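Local coordinates for nicking enzyme (Staphylococcus aureus, PDB 4HT4), which is a DNA relaxase of the MobA/MobL family that probably nicks plasmid DNA at the transfer origin to start conjugative transfer between bacteria, at residues Phe9-Ala13 / Glu75-Gln81; Ser17-Ser22 / Trp68-His72. The protein carries 1 engineered substitution. One frame throughout, in Å; residues are numbered along the deposited sequence.

Interaction 1: Phe9-Ala13 / Glu75-Gln81; sequences FVSKA and ENRKNSQ. With nucleotides of chain B.
K12 binds the backbone of the 75-81 loop with both its own backbone N and its side-chain NZ. The backbone N donates to S80 O at 3.0 Å from above the carbonyl plane. NZ donates to R77 O at 2.6 Å, likewise from above, and makes a weak bond to E75 O. A bend at chi3 (62°) turns the lysine tip to these two carbonyls. E75 has its carboxylate turned away, in salt bridges with K149 and R138.

S11 and Q81 form an antiparallel non-hydrogen-bonded pair, and their side chains share one face of the sheet. Here the edge strand 5-11 meets the start of strand 81-89, in the five-stranded antiparallel sheet of the relaxase domain. S11 OG accepts from A13 N, an ST turn that bends the chain out of the strand. The same hydroxyl also bonds a DNA phosphate.

Other polar groups grip DNA. Q81 presents its amide to the adenine of DA19 of chain B: NE2 donates to N7 at 3.0 Å, nearly straight at 172°, and OE1 accepts from N6. These two bonds fix the rotation of the amide; NE2 also bonds a DNA phosphate. The backbone N of Q81 donates to OP1 of DG17 of chain B at 2.6 Å, and K78 N donates to OP1 of DC7 of chain B at 2.7 Å, so two backbone amides hold two phosphates.

F9 and A13 add packing contacts. One face of the F9 ring lies against DA19 of chain B, with CE2 3.4 Å from N9. F9 CD1 is 3.5 Å from Q81 OE1, and the ring and amide planes are 24° apart. A13 CB rests on N79 CB.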
loop_
_atom_site.group_PDB
_atom_site.type_symbol
_atom_site.label_atom_id
_atom_site.label_comp_id
_atom_site.label_asym_id
_atom_site.label_seq_id
_atom_site.Cartn_x
_atom_site.Cartn_y
_atom_site.Cartn_z
ATOM N N PHE A 9 -6.701 1.852 -8.182
ATOM C CA PHE A 9 -7.029 3.098 -7.497
ATOM C C PHE A 9 -8.215 2.921 -6.560
ATOM O O PHE A 9 -9.131 2.149 -6.843
ATOM C CB PHE A 9 -7.358 4.197 -8.508
ATOM C CG PHE A 9 -6.175 4.677 -9.296
ATOM C CD1 PHE A 9 -5.334 5.647 -8.780
ATOM C CD2 PHE A 9 -5.910 4.168 -10.555
ATOM C CE1 PHE A 9 -4.245 6.096 -9.502
ATOM C CE2 PHE A 9 -4.820 4.614 -11.281
ATOM C CZ PHE A 9 -3.989 5.579 -10.754
ATOM N N VAL A 10 -8.197 3.650 -5.450
ATOM C CA VAL A 10 -9.326 3.679 -4.530
ATOM C C VAL A 10 -10.076 4.992 -4.708
ATOM O O VAL A 10 -9.642 6.036 -4.221
ATOM C CB VAL A 10 -8.868 3.547 -3.072
ATOM C CG1 VAL A 10 -10.069 3.527 -2.141
ATOM C CG2 VAL A 10 -8.034 2.292 -2.897
ATOM N N SER A 11 -11.202 4.934 -5.412
ATOM C CA SER A 11 -11.923 6.142 -5.798
ATOM C C SER A 11 -13.259 6.289 -5.081
ATOM O O SER A 11 -13.983 5.314 -4.889
ATOM C CB SER A 11 -12.144 6.162 -7.310
ATOM O OG SER A 11 -12.925 7.278 -7.696
ATOM N N LYS A 12 -13.579 7.521 -4.696
ATOM C CA LYS A 12 -14.846 7.818 -4.037
ATOM C C LYS A 12 -15.991 7.836 -5.040
ATOM O O LYS A 12 -17.161 7.815 -4.660
ATOM C CB LYS A 12 -14.767 9.160 -3.312
ATOM C CG LYS A 12 -13.796 9.175 -2.148
ATOM C CD LYS A 12 -13.599 10.588 -1.624
ATOM C CE LYS A 12 -14.896 11.175 -1.107
ATOM N NZ LYS A 12 -14.741 12.621 -0.781
ATOM N N ALA A 13 -15.646 7.876 -6.323
ATOM C CA ALA A 13 -16.647 7.870 -7.382
ATOM C C ALA A 13 -17.341 6.514 -7.462
ATOM O O ALA A 13 -18.396 6.384 -8.082
ATOM C CB ALA A 13 -16.009 8.219 -8.713
ATOM N N GLU A 75 -8.687 15.182 -0.151
ATOM C CA GLU A 75 -9.546 14.626 -1.189
ATOM C C GLU A 75 -10.996 15.052 -1.002
ATOM O O GLU A 75 -11.903 14.218 -1.009
ATOM C CB GLU A 75 -9.455 13.101 -1.191
ATOM C CG GLU A 75 -8.510 12.534 -2.234
ATOM C CD GLU A 75 -7.061 12.901 -1.983
ATOM O OE1 GLU A 75 -6.271 12.880 -2.946
ATOM O OE2 GLU A 75 -6.705 13.198 -0.827
ATOM N N ASN A 76 -11.209 16.354 -0.842
ATOM C CA ASN A 76 -12.541 16.889 -0.592
ATOM C C ASN A 76 -13.384 17.016 -1.856
ATOM O O ASN A 76 -13.882 18.096 -2.172
ATOM C CB ASN A 76 -12.446 18.248 0.106
ATOM N N ARG A 77 -13.538 15.911 -2.578
ATOM C CA ARG A 77 -14.391 15.878 -3.762
ATOM C C ARG A 77 -15.236 14.609 -3.763
ATOM O O ARG A 77 -14.852 13.604 -3.166
ATOM C CB ARG A 77 -13.557 15.957 -5.042
ATOM C CG ARG A 77 -12.815 17.269 -5.228
ATOM C CD ARG A 77 -12.280 17.395 -6.642
ATOM N NE ARG A 77 -11.574 18.655 -6.857
ATOM C CZ ARG A 77 -11.180 19.093 -8.048
ATOM N NH1 ARG A 77 -11.430 18.374 -9.134
ATOM N NH2 ARG A 77 -10.543 20.251 -8.156
ATOM N N LYS A 78 -16.380 14.655 -4.436
ATOM C CA LYS A 78 -17.297 13.520 -4.445
ATOM C C LYS A 78 -16.818 12.412 -5.380
ATOM O O LYS A 78 -17.361 11.307 -5.375
ATOM C CB LYS A 78 -18.708 13.962 -4.831
ATOM C CG LYS A 78 -18.886 14.268 -6.306
ATOM C CD LYS A 78 -20.335 14.597 -6.618
ATOM C CE LYS A 78 -20.565 14.690 -8.115
ATOM N NZ LYS A 78 -21.976 15.040 -8.444
ATOM N N ASN A 79 -15.799 12.713 -6.178
ATOM C CA ASN A 79 -15.236 11.731 -7.097
ATOM C C ASN A 79 -13.733 11.570 -6.899
ATOM O O ASN A 79 -13.051 10.954 -7.718
ATOM C CB ASN A 79 -15.540 12.114 -8.545
ATOM C CG ASN A 79 -15.023 13.493 -8.906
ATOM O OD1 ASN A 79 -14.795 14.332 -8.035
ATOM N ND2 ASN A 79 -14.842 13.735 -10.199
ATOM N N SER A 80 -13.233 12.121 -5.798
ATOM C CA SER A 80 -11.803 12.137 -5.509
ATOM C C SER A 80 -11.222 10.747 -5.281
ATOM O O SER A 80 -11.761 9.954 -4.509
ATOM C CB SER A 80 -11.525 13.009 -4.284
ATOM O OG SER A 80 -10.740 14.136 -4.626
ATOM N N GLN A 81 -10.115 10.460 -5.959
ATOM C CA GLN A 81 -9.357 9.244 -5.708
ATOM C C GLN A 81 -8.526 9.464 -4.453
ATOM O O GLN A 81 -7.688 10.365 -4.407
ATOM C CB GLN A 81 -8.444 8.931 -6.892
ATOM C CG GLN A 81 -9.179 8.697 -8.201
ATOM C CD GLN A 81 -8.233 8.418 -9.351
ATOM O OE1 GLN A 81 -7.039 8.704 -9.269
ATOM N NE2 GLN A 81 -8.761 7.851 -10.429
ATOM P P DA B 19 -11.068 4.030 -15.044
ATOM O OP1 DA B 19 -11.874 3.072 -15.834
ATOM O OP2 DA B 19 -11.264 4.122 -13.581
ATOM O "O5'" DA B 19 -9.514 3.749 -15.301
ATOM C "C5'" DA B 19 -9.019 3.589 -16.624
ATOM C "C4'" DA B 19 -7.509 3.418 -16.621
ATOM O "O4'" DA B 19 -6.875 4.659 -16.215
ATOM C "C3'" DA B 19 -6.977 2.337 -15.686
ATOM O "O3'" DA B 19 -5.902 1.653 -16.307
ATOM C "C2'" DA B 19 -6.489 3.121 -14.473
ATOM C "C1'" DA B 19 -6.036 4.434 -15.102
ATOM N N9 DA B 19 -6.174 5.574 -14.202
ATOM C C8 DA B 19 -7.247 5.858 -13.407
ATOM N N7 DA B 19 -7.100 6.949 -12.698
ATOM C C5 DA B 19 -5.844 7.414 -13.055
ATOM C C6 DA B 19 -5.098 8.539 -12.651
ATOM N N6 DA B 19 -5.539 9.434 -11.760
ATOM N N1 DA B 19 -3.878 8.705 -13.204
ATOM C C2 DA B 19 -3.438 7.808 -14.097
ATOM N N3 DA B 19 -4.049 6.715 -14.551
ATOM C C4 DA B 19 -5.258 6.577 -13.984
ATOM P P DG B 17 -8.489 12.868 -8.622
ATOM O OP1 DG B 17 -8.959 12.384 -7.304
ATOM O OP2 DG B 17 -7.112 12.563 -9.067
ATOM O "O5'" DG B 17 -9.515 12.358 -9.739
ATOM C "C5'" DG B 17 -10.912 12.505 -9.521
ATOM C "C4'" DG B 17 -11.747 11.838 -10.605
ATOM O "O4'" DG B 17 -11.552 12.513 -11.871
ATOM C "C3'" DG B 17 -11.459 10.367 -10.881
ATOM O "O3'" DG B 17 -12.662 9.730 -11.289
ATOM C "C2'" DG B 17 -10.455 10.431 -12.027
ATOM C "C1'" DG B 17 -10.986 11.624 -12.814
ATOM N N9 DG B 17 -9.954 12.374 -13.512
ATOM C C8 DG B 17 -8.723 12.719 -13.019
ATOM N N7 DG B 17 -8.006 13.402 -13.862
ATOM C C5 DG B 17 -8.814 13.522 -14.985
ATOM C C6 DG B 17 -8.561 14.162 -16.221
ATOM O O6 DG B 17 -7.542 14.772 -16.579
ATOM N N1 DG B 17 -9.649 14.044 -17.083
ATOM C C2 DG B 17 -10.824 13.391 -16.787
ATOM N N2 DG B 17 -11.756 13.386 -17.751
ATOM N N3 DG B 17 -11.072 12.787 -15.632
ATOM C C4 DG B 17 -10.022 12.894 -14.784
ATOM P P DC B 7 -17.244 18.401 -5.923
ATOM O OP1 DC B 7 -17.331 17.083 -5.257
ATOM O OP2 DC B 7 -18.483 19.152 -6.229
ATOM O "O5'" DC B 7 -16.291 19.347 -5.054
ATOM C "C5'" DC B 7 -16.194 20.730 -5.363
ATOM C "C4'" DC B 7 -14.745 21.166 -5.484
ATOM O "O4'" DC B 7 -14.431 21.314 -6.889
ATOM C "C3'" DC B 7 -14.426 22.495 -4.806
ATOM O "O3'" DC B 7 -13.639 22.259 -3.640
ATOM C "C2'" DC B 7 -13.653 23.316 -5.836
ATOM C "C1'" DC B 7 -13.677 22.487 -7.118
ATOM N N1 DC B 7 -14.282 23.193 -8.283
ATOM C C2 DC B 7 -13.551 24.167 -8.968
ATOM O O2 DC B 7 -12.404 24.435 -8.594
ATOM N N3 DC B 7 -14.120 24.793 -10.027
ATOM C C4 DC B 7 -15.359 24.477 -10.406
ATOM N N4 DC B 7 -15.879 25.120 -11.454
ATOM C C5 DC B 7 -16.122 23.487 -9.720
ATOM C C6 DC B 7 -15.548 22.877 -8.677
#

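Interaction 2: Ser17-Ser22 / Trp68-His72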
loop_
_atom_site.group_PDB
_atom_site.type_symbol
_atom_site.label_atom_id
_atom_site.label_comp_id
_atom_site.label_asym_id
_atom_site.label_seq_id
_atom_site.Cartn_x
_atom_site.Cartn_y
_atom_site.Cartn_z
ATOM N N SER A 17 -13.726 4.094 0.268
ATOM C CA SER A 17 -13.219 4.954 1.326
ATOM C C SER A 17 -11.847 4.494 1.799
ATOM O O SER A 17 -11.569 3.295 1.868
ATOM C CB SER A 17 -14.193 4.983 2.505
ATOM O OG SER A 17 -13.621 5.646 3.620
ATOM N N ALA A 18 -10.992 5.457 2.121
ATOM C CA ALA A 18 -9.662 5.160 2.634
ATOM C C ALA A 18 -9.745 4.649 4.067
ATOM O O ALA A 18 -8.953 3.804 4.482
ATOM C CB ALA A 18 -8.778 6.392 2.558
ATOM N N THR A 19 -10.711 5.169 4.820
ATOM C CA THR A 19 -10.914 4.749 6.202
ATOM C C THR A 19 -11.507 3.347 6.258
ATOM O O THR A 19 -11.200 2.569 7.159
ATOM C CB THR A 19 -11.834 5.719 6.963
ATOM O OG1 THR A 19 -13.044 5.914 6.220
ATOM C CG2 THR A 19 -11.145 7.059 7.159
ATOM N N ALA A 20 -12.361 3.034 5.290
ATOM C CA ALA A 20 -12.967 1.710 5.205
ATOM C C ALA A 20 -11.933 0.660 4.809
ATOM O O ALA A 20 -11.866 -0.413 5.409
ATOM C CB ALA A 20 -14.122 1.717 4.221
ATOM N N LYS A 21 -11.133 0.972 3.793
ATOM C CA LYS A 21 -10.096 0.061 3.317
ATOM C C LYS A 21 -9.015 -0.185 4.363
ATOM O O LYS A 21 -8.586 -1.321 4.563
ATOM C CB LYS A 21 -9.465 0.586 2.026
ATOM C CG LYS A 21 -10.141 0.085 0.764
ATOM C CD LYS A 21 -9.965 -1.417 0.612
ATOM C CE LYS A 21 -10.781 -1.950 -0.553
ATOM N NZ LYS A 21 -10.465 -1.234 -1.819
ATOM N N SER A 22 -8.579 0.880 5.029
ATOM C CA SER A 22 -7.544 0.767 6.050
ATOM C C SER A 22 -8.029 -0.060 7.233
ATOM O O SER A 22 -7.246 -0.759 7.872
ATOM C CB SER A 22 -7.100 2.150 6.526
ATOM O OG SER A 22 -8.190 2.879 7.056
ATOM N N TRP A 68 -5.553 8.677 7.219
ATOM C CA TRP A 68 -6.575 8.608 6.180
ATOM C C TRP A 68 -7.682 9.649 6.331
ATOM O O TRP A 68 -8.441 9.894 5.392
ATOM C CB TRP A 68 -7.145 7.194 6.082
ATOM C CG TRP A 68 -6.081 6.188 5.792
ATOM C CD1 TRP A 68 -5.617 5.220 6.633
ATOM C CD2 TRP A 68 -5.317 6.070 4.586
ATOM N NE1 TRP A 68 -4.626 4.495 6.020
ATOM C CE2 TRP A 68 -4.422 4.999 4.762
ATOM C CE3 TRP A 68 -5.310 6.762 3.370
ATOM C CZ2 TRP A 68 -3.528 4.602 3.772
ATOM C CZ3 TRP A 68 -4.423 6.366 2.388
ATOM C CH2 TRP A 68 -3.545 5.297 2.594
ATOM N N ASN A 69 -7.777 10.258 7.509
ATOM C CA ASN A 69 -8.655 11.407 7.685
ATOM C C ASN A 69 -7.983 12.652 7.130
ATOM O O ASN A 69 -8.637 13.525 6.559
ATOM C CB ASN A 69 -9.015 11.612 9.157
ATOM C CG ASN A 69 -10.056 10.627 9.645
ATOM O OD1 ASN A 69 -11.254 10.822 9.444
ATOM N ND2 ASN A 69 -9.602 9.561 10.291
ATOM N N LYS A 70 -6.667 12.724 7.303
ATOM C CA LYS A 70 -5.878 13.810 6.744
ATOM C C LYS A 70 -5.896 13.717 5.223
ATOM O O LYS A 70 -5.885 14.732 4.529
ATOM C CB LYS A 70 -4.440 13.744 7.259
ATOM C CG LYS A 70 -3.573 14.922 6.850
ATOM C CD LYS A 70 -3.988 16.191 7.577
ATOM C CE LYS A 70 -3.050 17.341 7.252
ATOM N NZ LYS A 70 -3.416 18.582 7.987
ATOM N N VAL A 71 -5.926 12.489 4.715
ATOM C CA VAL A 71 -6.007 12.251 3.279
ATOM C C VAL A 71 -7.385 12.631 2.749
ATOM O O VAL A 71 -7.499 13.341 1.751
ATOM C CB VAL A 71 -5.702 10.784 2.927
ATOM C CG1 VAL A 71 -6.023 10.506 1.468
ATOM C CG2 VAL A 71 -4.248 10.463 3.224
ATOM N N HIS A 72 -8.429 12.162 3.427
ATOM C CA HIS A 72 -9.802 12.498 3.057
ATOM C C HIS A 72 -10.026 14.005 3.056
ATOM O O HIS A 72 -10.834 14.522 2.284
ATOM C CB HIS A 72 -10.795 11.830 4.010
ATOM C CG HIS A 72 -11.194 10.449 3.596
ATOM N ND1 HIS A 72 -11.841 9.577 4.446
ATOM C CD2 HIS A 72 -11.048 9.792 2.421
ATOM C CE1 HIS A 72 -12.072 8.441 3.813
ATOM N NE2 HIS A 72 -11.601 8.544 2.583
#
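W68, H72 and A18 have the most surface buried here. A18 points its methyl between the two rings. Its CB lies 3.6 Å from W68 CE3 and 3.5 Å from H72 NE2. The backbone N of A18 donates to H72 NE2 at 3.2 Å, with an N-H...N angle of 157°. This bond uses an amide of the first helical turn, which has no carbonyl of its own helix to bind.

H72 also brings its CE1 edge to the N-cap residue. S17 OG, held anti to its own N (chi1 171°), lies in the ring plane, 3.2 Å from CE1, and makes weak capping bonds with T19 N and A20 N. T19 CG2 packs against the same imidazole.

W68 has A18 O over one face, offset toward the rim. S22 CB meets its CD1 at 3.4 Å. The indole NE1 bonds D118 OD2 beyond the contact.

The short helical segments run nearly antiparallel, at 155°, with axes 9.8 Å apart. Helices 18-26 and 64-74 lie side by side on the main sheet: A18 and H72 touch V82, while W68 touches A83 and L134. N69 and H72 also pack on D32 of strand 29-32.

Interaction 2 is nested within the chain loop closed by interaction 1, and their centres lie 11 Å apart. They touch where V10 CG1 packs 4.3 Å from S17 O. Helix 18-26 follows strand 5-11, while the 75-81 loop joins helix 64-74 to strand 81-89. Each contact joins the 5-26 part of the chain to the 64-89 part. V82 is a shared neighbour, touched by V10 and K12 in interaction 1 and by A18 and H72 in interaction 2. Interaction 1 binds DNA directly, whereas interaction 2 stays about 9 Å from it at the nearest atom. The side chains of V10 and S22 are each about 13 Å from the nickel ion bound by H122, H130 and H132.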